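Putative Glycosidase (Bacteroides thetaiotaomicron, PDB 3R67) is of unknown function but, as a putative glycosidase of the beta-fructosidase clan, probably folds as a five-bladed beta-propeller. Local coordinates at residues A[26-31]-A[343-348]; A[108-113]-A[157-162]; A[126-131]-A[190-195]; A[253-258]-A[286-291]. All coordinates share one frame; numbering follows the deposited sequence. Where two conformers were deposited one is given.

Interaction 1: A[26-31]-A[343-348]. With EDO (1,2-ethanediol), chain E.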
# COMPACT_ATOMS: atom_id res chain seq x y z
N ILE A 26 -10.36 0.64 -12.86
CA ILE A 26 -11.54 0.60 -12.01
C ILE A 26 -11.80 2.02 -11.42
O ILE A 26 -12.94 2.33 -11.11
CB ILE A 26 -11.45 -0.48 -10.90
CG1 ILE A 26 -10.29 -0.23 -9.91
CG2 ILE A 26 -11.34 -1.87 -11.54
CD1 ILE A 26 -10.48 -0.85 -8.55
N VAL A 27 -10.77 2.87 -11.27
CA VAL A 27 -10.87 4.24 -10.75
C VAL A 27 -10.00 5.14 -11.62
O VAL A 27 -8.84 4.83 -11.87
CB VAL A 27 -10.52 4.41 -9.23
CG1 VAL A 27 -10.83 5.84 -8.75
CG2 VAL A 27 -11.28 3.41 -8.36
N SER A 28 -10.56 6.25 -12.06
CA SER A 28 -9.94 7.28 -12.91
C SER A 28 -10.24 8.65 -12.34
O SER A 28 -11.20 8.76 -11.60
CB SER A 28 -10.45 7.18 -14.35
OG SER A 28 -10.19 5.92 -14.94
N PRO A 29 -9.45 9.72 -12.64
CA PRO A 29 -9.80 11.05 -12.12
C PRO A 29 -11.19 11.53 -12.59
O PRO A 29 -11.63 11.21 -13.70
CB PRO A 29 -8.70 11.96 -12.68
CG PRO A 29 -7.66 11.10 -13.15
CD PRO A 29 -8.26 9.79 -13.50
N ASP A 30 -11.88 12.26 -11.71
CA ASP A 30 -13.17 12.87 -11.98
C ASP A 30 -13.02 14.36 -11.70
O ASP A 30 -12.78 14.74 -10.55
CB ASP A 30 -14.29 12.21 -11.16
CG ASP A 30 -15.71 12.58 -11.60
OD1 ASP A 30 -15.90 13.70 -12.11
OD2 ASP A 30 -16.64 11.76 -11.36
N THR A 31 -13.11 15.18 -12.75
CA THR A 31 -12.92 16.63 -12.65
C THR A 31 -14.22 17.35 -12.19
O THR A 31 -14.15 18.52 -11.84
CB THR A 31 -12.46 17.21 -14.01
OG1 THR A 31 -13.45 16.94 -14.99
CG2 THR A 31 -11.10 16.65 -14.47
N ASP A 343 0.99 6.11 -11.42
CA ASP A 343 0.54 7.16 -10.49
C ASP A 343 -0.65 7.97 -11.07
O ASP A 343 -0.79 9.16 -10.75
CB ASP A 343 1.69 8.14 -10.12
CG ASP A 343 2.79 7.58 -9.22
OD1 ASP A 343 2.64 6.44 -8.75
OD2 ASP A 343 3.75 8.32 -8.93
N SER A 344 -1.55 7.30 -11.85
CA SER A 344 -2.68 7.99 -12.52
C SER A 344 -4.02 7.26 -12.42
O SER A 344 -5.06 7.92 -12.34
CB SER A 344 -2.38 8.18 -14.00
OG SER A 344 -1.26 9.04 -14.19
N ARG A 345 -4.01 5.93 -12.45
CA ARG A 345 -5.23 5.11 -12.42
C ARG A 345 -5.13 4.01 -11.35
O ARG A 345 -4.06 3.76 -10.81
CB ARG A 345 -5.48 4.46 -13.81
CG ARG A 345 -5.61 5.39 -15.01
CD ARG A 345 -6.81 6.33 -14.94
NE ARG A 345 -6.90 7.21 -16.11
CZ ARG A 345 -6.35 8.42 -16.19
NH1 ARG A 345 -5.67 8.92 -15.17
NH2 ARG A 345 -6.50 9.15 -17.29
N VAL A 346 -6.27 3.38 -11.05
CA VAL A 346 -6.39 2.23 -10.15
C VAL A 346 -6.83 1.06 -11.00
O VAL A 346 -7.74 1.21 -11.81
CB VAL A 346 -7.33 2.44 -8.92
CG1 VAL A 346 -7.37 1.19 -8.04
CG2 VAL A 346 -6.90 3.64 -8.09
N ALA A 347 -6.18 -0.10 -10.84
CA ALA A 347 -6.55 -1.29 -11.60
C ALA A 347 -6.57 -2.52 -10.68
O ALA A 347 -6.09 -2.45 -9.54
CB ALA A 347 -5.59 -1.50 -12.78
N VAL A 348 -7.16 -3.62 -11.16
CA VAL A 348 -7.25 -4.88 -10.43
C VAL A 348 -6.71 -6.03 -11.32
O VAL A 348 -6.82 -5.99 -12.55
CB VAL A 348 -8.72 -5.16 -9.94
CG1 VAL A 348 -9.72 -5.28 -11.10
CG2 VAL A 348 -8.80 -6.38 -9.02
C1 EDO E . 4.56 4.83 -6.71
O1 EDO E . 3.64 5.84 -6.30
C2 EDO E . 5.91 5.48 -6.89
O2 EDO E . 5.85 6.50 -7.91
O HOH W 1 -9.31 6.10 -17.82
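The carbonyl oxygen of Val346 is gripped by two successive backbone amides. Ile26 N donates to Val346 O at 2.9 Å, through a bent bond of 139° at the hydrogen, while Val27 N gives the same Val346 O a straighter but weak bond of 3.5 Å. Two residues thus face one, the definition of a classic beta bulge. In return Val346 N donates to Val27 O at 3.1 Å and completes an antiparallel hydrogen-bonded pair. Beside this backbone pairing lies an aliphatic layer. In Ile26, CG1 sits between the backbone N and the carbonyl carbon (chi1 63°), which places it 3.7 Å from Val346 CG1; its other branch, CG2, meets Val348 CG1 at 3.8 Å, the two side chains crossing at about a right angle. Val27 and Val346 instead lie side by side and point the same way, and Val27 also touches Thr51. The polar flank belongs to Arg345. Its chain bends at chi2 and turns the guanidinium so that Pro29 CD lies over one face, 3.2 Å from NH1. That NH1 donates to Ser344 O at 3.1 Å from well above the carbonyl plane, and a water joins Arg345 NE to Ser28 OG. Since strand 345-351 is otherwise the last strand of an antiparallel sheet with 323-331 and 334-341, residues near the N-terminus here add a one-bridge edge to what is probably the last blade, an arrangement consistent with the "Velcro" closure by which many beta-propellers join the two ends of the chain.

Interaction 2: A[108-113]-A[157-162]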
# COMPACT_ATOMS: atom_id res chain seq x y z
N ASP A 108 -7.10 19.24 12.59
CA ASP A 108 -7.02 18.23 13.65
C ASP A 108 -5.61 18.19 14.24
O ASP A 108 -4.76 19.00 13.86
CB ASP A 108 -7.42 16.84 13.06
CG ASP A 108 -6.65 16.36 11.82
OD1 ASP A 108 -5.44 16.66 11.71
OD2 ASP A 108 -7.25 15.63 11.00
N ASN A 109 -5.37 17.22 15.15
CA ASN A 109 -4.10 16.99 15.87
C ASN A 109 -2.93 16.60 14.92
O ASN A 109 -1.79 16.48 15.39
CB ASN A 109 -4.29 15.86 16.93
CG ASN A 109 -4.74 14.48 16.43
OD1 ASN A 109 -5.49 14.31 15.45
ND2 ASN A 109 -4.37 13.44 17.18
N GLN A 110 -3.19 16.40 13.62
CA GLN A 110 -2.18 15.94 12.67
C GLN A 110 -1.84 16.98 11.59
O GLN A 110 -1.08 16.65 10.69
CB GLN A 110 -2.67 14.65 11.96
CG GLN A 110 -3.02 13.50 12.91
CD GLN A 110 -1.87 13.14 13.81
OE1 GLN A 110 -0.72 13.06 13.40
NE2 GLN A 110 -2.17 12.91 15.07
N LYS A 111 -2.37 18.21 11.69
CA LYS A 111 -2.23 19.28 10.69
C LYS A 111 -0.75 19.64 10.38
O LYS A 111 -0.45 19.87 9.21
CB LYS A 111 -2.98 20.58 11.11
CG LYS A 111 -2.56 21.24 12.42
CD LYS A 111 -3.52 22.35 12.89
CE LYS A 111 -3.54 23.61 12.07
NZ LYS A 111 -4.45 24.63 12.68
N GLU A 112 0.15 19.65 11.37
CA GLU A 112 1.55 19.98 11.10
C GLU A 112 2.27 18.90 10.28
O GLU A 112 3.24 19.20 9.58
CB GLU A 112 2.33 20.21 12.41
CG GLU A 112 1.91 21.49 13.13
CD GLU A 112 2.15 22.79 12.38
OE1 GLU A 112 3.33 23.15 12.17
OE2 GLU A 112 1.16 23.49 12.07
N LEU A 113 1.78 17.66 10.35
CA LEU A 113 2.40 16.54 9.70
C LEU A 113 1.77 16.24 8.35
O LEU A 113 2.44 15.66 7.51
CB LEU A 113 2.29 15.31 10.62
CG LEU A 113 2.78 15.50 12.06
CD1 LEU A 113 2.62 14.24 12.87
CD2 LEU A 113 4.23 15.98 12.11
N TRP A 157 -12.88 8.04 10.69
CA TRP A 157 -11.53 7.61 11.06
C TRP A 157 -10.97 8.37 12.26
O TRP A 157 -11.15 9.59 12.38
CB TRP A 157 -10.57 7.78 9.89
CG TRP A 157 -10.87 6.85 8.74
CD1 TRP A 157 -11.69 7.10 7.68
CD2 TRP A 157 -10.34 5.53 8.55
NE1 TRP A 157 -11.71 6.01 6.83
CE2 TRP A 157 -10.91 5.02 7.36
CE3 TRP A 157 -9.44 4.71 9.27
CZ2 TRP A 157 -10.63 3.73 6.88
CZ3 TRP A 157 -9.19 3.42 8.82
CH2 TRP A 157 -9.77 2.95 7.63
N GLU A 158 -10.28 7.65 13.14
CA GLU A 158 -9.58 8.21 14.30
C GLU A 158 -8.09 8.19 13.97
O GLU A 158 -7.57 7.12 13.65
CB GLU A 158 -9.92 7.42 15.58
CG GLU A 158 -10.43 8.25 16.74
CD GLU A 158 -9.39 9.08 17.48
OE1 GLU A 158 -8.64 8.49 18.30
OE2 GLU A 158 -9.38 10.32 17.31
N LYS A 159 -7.44 9.38 13.95
CA LYS A 159 -6.02 9.54 13.65
C LYS A 159 -5.19 9.46 14.93
O LYS A 159 -5.49 10.17 15.90
CB LYS A 159 -5.73 10.86 12.91
CG LYS A 159 -6.35 10.97 11.52
CD LYS A 159 -6.04 12.33 10.92
CE LYS A 159 -6.74 12.55 9.59
NZ LYS A 159 -6.47 13.89 9.02
N TYR A 160 -4.16 8.62 14.94
CA TYR A 160 -3.32 8.41 16.12
C TYR A 160 -1.90 8.97 15.96
O TYR A 160 -1.15 9.00 16.94
CB TYR A 160 -3.23 6.92 16.45
CG TYR A 160 -4.55 6.40 16.99
CD1 TYR A 160 -4.89 6.59 18.33
CD2 TYR A 160 -5.48 5.80 16.16
CE1 TYR A 160 -6.13 6.17 18.82
CE2 TYR A 160 -6.71 5.36 16.64
CZ TYR A 160 -7.03 5.55 17.97
OH TYR A 160 -8.23 5.11 18.46
N GLY A 161 -1.56 9.43 14.76
CA GLY A 161 -0.26 10.00 14.48
C GLY A 161 0.76 8.98 14.04
O GLY A 161 0.41 7.82 13.78
N PRO A 162 2.05 9.40 13.95
CA PRO A 162 3.11 8.48 13.48
C PRO A 162 3.14 7.17 14.25
O PRO A 162 3.02 7.16 15.48
CB PRO A 162 4.39 9.27 13.72
CG PRO A 162 3.97 10.71 13.56
CD PRO A 162 2.59 10.76 14.20
O HOH W 2 -1.05 12.19 17.67
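Lys159 and Asp108 meet at about a right angle, while Gln110 runs alongside Lys159 in the opposite direction. These three side chains tie an Asx turn and the helix start that follows it to strand 158-162, the last strand of the four-stranded antiparallel sheet that probably forms one propeller blade. Beyond CG the lysine chain is fully extended, and its NZ arrives on the syn lone pair of Asp108 OD2 at 2.7 Å to form a salt bridge. The same NZ also serves Glu114 and Tyr104 O and lies against Phe103 in a cation-pi contact, so the ammonium is held from several directions. Asp108 uses its second oxygen locally: OD1 accepts from Gln110 N at 3.0 Å, met from above the carboxylate plane, and this is the bond that closes the Asx turn. One carboxylate therefore both shapes its own loop and grips the strand. Gln110, at the N-cap position, packs CG at 3.8 Å from Lys159 CB. A bend at chi2 (-56°) then folds its amide against the backbone, with Gln110 OE1 3.3 Å from Gly161 CA. That OE1 is hydrogen-bonded to Gln138 on strand 132-139, and Gln110 NE2 donates at 2.9 Å to a water that makes a weak bond with Tyr160 O. Gly161 itself takes a positive phi of 89°, and its bare alpha carbon is what the amide rests on. At the apolar end, Leu113 and Pro162 reach toward each other tip to tip, Leu113 CD1 standing 3.7 Å from Pro162 CD.

Interaction 3: A[126-131]-A[190-195]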
# COMPACT_ATOMS: atom_id res chain seq x y z
N VAL A 126 -8.02 -5.67 8.75
CA VAL A 126 -9.02 -5.61 9.81
C VAL A 126 -8.69 -6.67 10.89
O VAL A 126 -8.20 -7.77 10.59
CB VAL A 126 -10.47 -5.79 9.23
CG1 VAL A 126 -10.72 -7.19 8.66
CG2 VAL A 126 -11.53 -5.42 10.27
N THR A 127 -9.00 -6.34 12.14
CA THR A 127 -8.88 -7.28 13.25
C THR A 127 -10.06 -8.25 13.23
O THR A 127 -11.09 -7.94 12.59
CB THR A 127 -8.81 -6.54 14.60
OG1 THR A 127 -10.09 -5.97 14.90
CG2 THR A 127 -7.71 -5.51 14.66
N GLU A 128 -9.96 -9.36 13.98
CA GLU A 128 -11.05 -10.34 14.13
C GLU A 128 -12.32 -9.72 14.70
O GLU A 128 -13.40 -10.26 14.49
CB GLU A 128 -10.63 -11.51 15.04
CG GLU A 128 -9.59 -12.47 14.48
CD GLU A 128 -9.30 -13.70 15.33
OE1 GLU A 128 -9.73 -13.75 16.50
OE2 GLU A 128 -8.61 -14.62 14.82
N ASP A 129 -12.19 -8.63 15.47
CA ASP A 129 -13.32 -7.99 16.15
C ASP A 129 -13.85 -6.77 15.36
O ASP A 129 -14.70 -6.03 15.88
CB ASP A 129 -12.91 -7.59 17.56
CG ASP A 129 -12.62 -8.84 18.40
OD1 ASP A 129 -13.38 -9.84 18.28
OD2 ASP A 129 -11.63 -8.83 19.17
N GLY A 130 -13.41 -6.60 14.12
CA GLY A 130 -13.92 -5.58 13.22
C GLY A 130 -13.31 -4.20 13.26
O GLY A 130 -13.94 -3.24 12.79
N LEU A 131 -12.07 -4.08 13.77
CA LEU A 131 -11.37 -2.80 13.76
C LEU A 131 -10.47 -2.72 12.52
O LEU A 131 -9.52 -3.51 12.39
CB LEU A 131 -10.56 -2.57 15.03
CG LEU A 131 -9.91 -1.18 15.15
CD1 LEU A 131 -10.98 -0.11 15.37
CD2 LEU A 131 -8.87 -1.16 16.28
N LYS A 190 -12.01 -15.60 6.14
CA LYS A 190 -11.97 -14.16 6.38
C LYS A 190 -10.52 -13.75 6.71
O LYS A 190 -9.86 -14.39 7.54
CB LYS A 190 -12.95 -13.75 7.49
CG LYS A 190 -13.19 -12.23 7.53
CD LYS A 190 -14.24 -11.73 8.52
CE LYS A 190 -13.80 -11.80 9.95
NZ LYS A 190 -14.81 -11.19 10.85
N GLN A 191 -10.02 -12.70 6.04
CA GLN A 191 -8.66 -12.20 6.20
C GLN A 191 -8.63 -11.24 7.37
O GLN A 191 -9.30 -10.20 7.35
CB GLN A 191 -8.17 -11.54 4.91
CG GLN A 191 -6.69 -11.15 4.93
CD GLN A 191 -6.24 -10.62 3.61
OE1 GLN A 191 -7.05 -10.30 2.72
NE2 GLN A 191 -4.93 -10.47 3.47
N VAL A 192 -7.88 -11.62 8.42
CA VAL A 192 -7.80 -10.84 9.65
C VAL A 192 -6.34 -10.62 10.05
O VAL A 192 -5.46 -11.39 9.67
CB VAL A 192 -8.59 -11.54 10.81
CG1 VAL A 192 -10.10 -11.57 10.52
CG2 VAL A 192 -8.04 -12.94 11.12
N ILE A 193 -6.09 -9.59 10.87
CA ILE A 193 -4.77 -9.28 11.42
C ILE A 193 -4.35 -10.45 12.34
O ILE A 193 -5.12 -10.84 13.22
CB ILE A 193 -4.77 -7.90 12.14
CG1 ILE A 193 -4.97 -6.77 11.08
CG2 ILE A 193 -3.47 -7.70 12.95
CD1 ILE A 193 -5.14 -5.29 11.64
N ALA A 194 -3.16 -11.03 12.07
CA ALA A 194 -2.62 -12.18 12.80
C ALA A 194 -1.75 -11.76 14.00
O ALA A 194 -0.98 -10.80 13.91
CB ALA A 194 -1.80 -13.06 11.86
N LYS A 195 -1.82 -12.54 15.07
CA LYS A 195 -1.03 -12.36 16.27
C LYS A 195 -0.06 -13.53 16.36
O LYS A 195 -0.50 -14.68 16.33
CB LYS A 195 -1.95 -12.25 17.49
CG LYS A 195 -1.39 -11.45 18.65
CD LYS A 195 -2.51 -11.05 19.60
CE LYS A 195 -2.05 -10.08 20.65
NZ LYS A 195 -3.19 -9.59 21.48
O HOH W 3 -7.55 -7.90 7.13
O HOH W 4 -13.36 -8.76 11.42
O HOH W 5 -7.24 -9.50 14.77
O HOH W 6 -13.55 -12.43 13.17
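Ile193 leans over the peptide that follows Val126: its inner atoms rest on the carbonyl oxygen, its tip on the methyl group of Thr127. Its CB lies 3.8 Å from Val126 O. CG1, anti to the carbonyl carbon (chi1 -67°), comes closer to the same Val126 O, at 3.4 Å. From there chi2 (174°) extends the chain, and Ile193 CD1 ends 4.0 Å from Thr127 CG2, in a patch that Leu217 also helps to line. Val126 O itself is gripped from the backbone, by Ile193 N at 2.8 Å and by a CA-H...O contact from Val192 CA at 3.2 Å. The loop met here is a type I turn with a G1 bulge at Gly130, linking strands 118-126 and 132-139 of one probable propeller blade; strand 190-196 belongs to the next sheet, so the contact joins neighbouring blades. Thr127 OG1 stiffens the turn by accepting from Leu131 N at 3.0 Å. On the outer side the side chains of Glu128 and Val192 cross obliquely, Glu128 CG lying 3.7 Å from Val192 CG2. Waters extend the single direct backbone bond on both sides: one links Val126 N with Gln191 O, another Glu128 N with Ile193 O. Lys190, its chain bent at chi3, sends NZ toward the turn, where two further waters connect it to Thr127 O and to Glu128 O, the first of them lying 2.9 Å from Lys190 NZ.

Interaction 4: A[253-258]-A[286-291]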
# COMPACT_ATOMS: atom_id res chain seq x y z
N ILE A 253 0.37 -11.91 3.91
CA ILE A 253 -0.62 -12.97 4.14
C ILE A 253 0.09 -14.27 4.50
O ILE A 253 1.02 -14.70 3.81
CB ILE A 253 -1.56 -13.17 2.88
CG1 ILE A 253 -2.64 -14.27 3.08
CG2 ILE A 253 -0.80 -13.35 1.56
CD1 ILE A 253 -3.83 -13.93 4.05
N MSE A 254 -0.34 -14.90 5.61
CA MSE A 254 0.18 -16.19 6.05
C MSE A 254 -0.38 -17.29 5.15
O MSE A 254 -1.60 -17.36 4.95
CB MSE A 254 -0.15 -16.47 7.52
CG MSE A 254 0.52 -15.52 8.49
SE MSE A 254 0.12 -15.91 10.37
CE MSE A 254 0.93 -17.71 10.47
N THR A 255 0.50 -18.12 4.59
CA THR A 255 0.14 -19.22 3.70
C THR A 255 0.61 -20.53 4.32
O THR A 255 1.28 -20.50 5.36
CB THR A 255 0.73 -19.01 2.29
OG1 THR A 255 2.13 -19.28 2.30
CG2 THR A 255 0.40 -17.63 1.69
N ASP A 256 0.30 -21.68 3.68
CA ASP A 256 0.73 -22.99 4.16
C ASP A 256 2.29 -23.13 4.11
O ASP A 256 2.84 -23.97 4.82
CB ASP A 256 0.07 -24.12 3.33
CG ASP A 256 0.28 -24.07 1.81
OD1 ASP A 256 0.33 -22.94 1.26
OD2 ASP A 256 0.29 -25.14 1.17
N LYS A 257 2.98 -22.28 3.30
CA LYS A 257 4.45 -22.33 3.13
C LYS A 257 5.21 -21.30 3.99
O LYS A 257 6.44 -21.36 4.06
CB LYS A 257 4.82 -22.08 1.66
CG LYS A 257 4.19 -23.02 0.64
CD LYS A 257 4.61 -24.45 0.75
CE LYS A 257 4.00 -25.18 -0.42
NZ LYS A 257 4.47 -26.57 -0.54
N GLY A 258 4.51 -20.35 4.58
CA GLY A 258 5.09 -19.27 5.36
C GLY A 258 4.37 -17.96 5.09
O GLY A 258 3.31 -17.95 4.45
N GLN A 286 7.80 -10.91 -4.85
CA GLN A 286 7.30 -11.65 -3.69
C GLN A 286 8.45 -12.25 -2.90
O GLN A 286 9.43 -12.72 -3.48
CB GLN A 286 6.31 -12.76 -4.07
CG GLN A 286 5.04 -12.26 -4.76
CD GLN A 286 4.09 -13.33 -5.15
OE1 GLN A 286 4.16 -14.47 -4.70
NE2 GLN A 286 3.13 -12.95 -5.98
N ALA A 287 8.28 -12.28 -1.59
CA ALA A 287 9.21 -12.87 -0.63
C ALA A 287 8.46 -13.76 0.34
O ALA A 287 7.31 -13.47 0.68
CB ALA A 287 9.94 -11.76 0.11
N LEU A 288 9.10 -14.86 0.77
CA LEU A 288 8.51 -15.82 1.69
C LEU A 288 9.29 -15.83 3.00
O LEU A 288 10.51 -16.01 3.00
CB LEU A 288 8.48 -17.23 1.07
CG LEU A 288 7.68 -18.29 1.82
CD1 LEU A 288 6.17 -18.06 1.68
CD2 LEU A 288 8.03 -19.67 1.30
N PHE A 289 8.59 -15.58 4.11
CA PHE A 289 9.21 -15.54 5.42
C PHE A 289 8.70 -16.68 6.28
O PHE A 289 7.64 -17.24 6.01
CB PHE A 289 8.94 -14.20 6.12
CG PHE A 289 9.62 -13.03 5.45
CD1 PHE A 289 10.90 -12.64 5.83
CD2 PHE A 289 8.95 -12.28 4.48
CE1 PHE A 289 11.51 -11.54 5.24
CE2 PHE A 289 9.58 -11.19 3.88
CZ PHE A 289 10.86 -10.85 4.25
N ASP A 290 9.49 -17.03 7.30
CA ASP A 290 9.15 -18.08 8.25
C ASP A 290 7.91 -17.65 9.06
O ASP A 290 7.84 -16.50 9.51
CB ASP A 290 10.35 -18.39 9.16
CG ASP A 290 10.11 -19.50 10.15
OD1 ASP A 290 10.21 -20.67 9.76
OD2 ASP A 290 9.83 -19.19 11.33
N ALA A 291 6.91 -18.55 9.18
CA ALA A 291 5.65 -18.30 9.90
C ALA A 291 5.88 -18.07 11.42
O ALA A 291 5.10 -17.33 12.03
CB ALA A 291 4.72 -19.48 9.72
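With CG anti to the backbone N (chi1 -170°) and chi2 at 73°, Leu288 lays one methyl group on the carbonyl of Lys257 and the other on that of Gly258. Both residues belong to a tight type I turn, reinforced by an ST turn, that joins strands 245-255 and 258-266 as a hairpin; strand 282-289 pairs with the latter in the same sheet. Leu288 CD2 lies 3.6 Å from Lys257 O and also touches the beta carbon of that lysine, while Leu288 CD1 stands 3.9 Å from Gly258 C. Next along the strand, Phe289 O receives a CA-H...O contact from Gly258 CA at 3.3 Å. Lacking a side chain, the glycine can bring its backbone right up to this carbonyl. Phe289 turns the other way and stacks its ring on Tyr203. Within the hairpin, Thr255 OG1 sits between its backbone N and carbonyl carbon (chi1 75°), where it accepts from Lys257 N at 3.3 Å and donates to Gly258 O at 2.8 Å. Thr255 N binds the same Gly258 O, also at 2.8 Å, the two donors arriving from opposite faces of the carbonyl plane.

The four contacts, all partly buried, illustrate how a probable beta-propeller is joined at different levels. Interaction 1 ties chain ends more than 300 residues apart, and the others are nested inside the loop it closes. It is the one with a beta bridge, and five of its nine touching residues are buried and none exposed, whereas interactions 2 and 3 each include two exposed residues. Interaction 2 relies on a salt bridge and a glutamine amide at a blade's last strand. Interaction 3 joins that same blade to the next sheet with a lone direct bond and several waters, around a turn whose tip is exposed. Interaction 4, in this latter sheet, is mostly apolar; it touches interaction 3 through Ala194 and Met254.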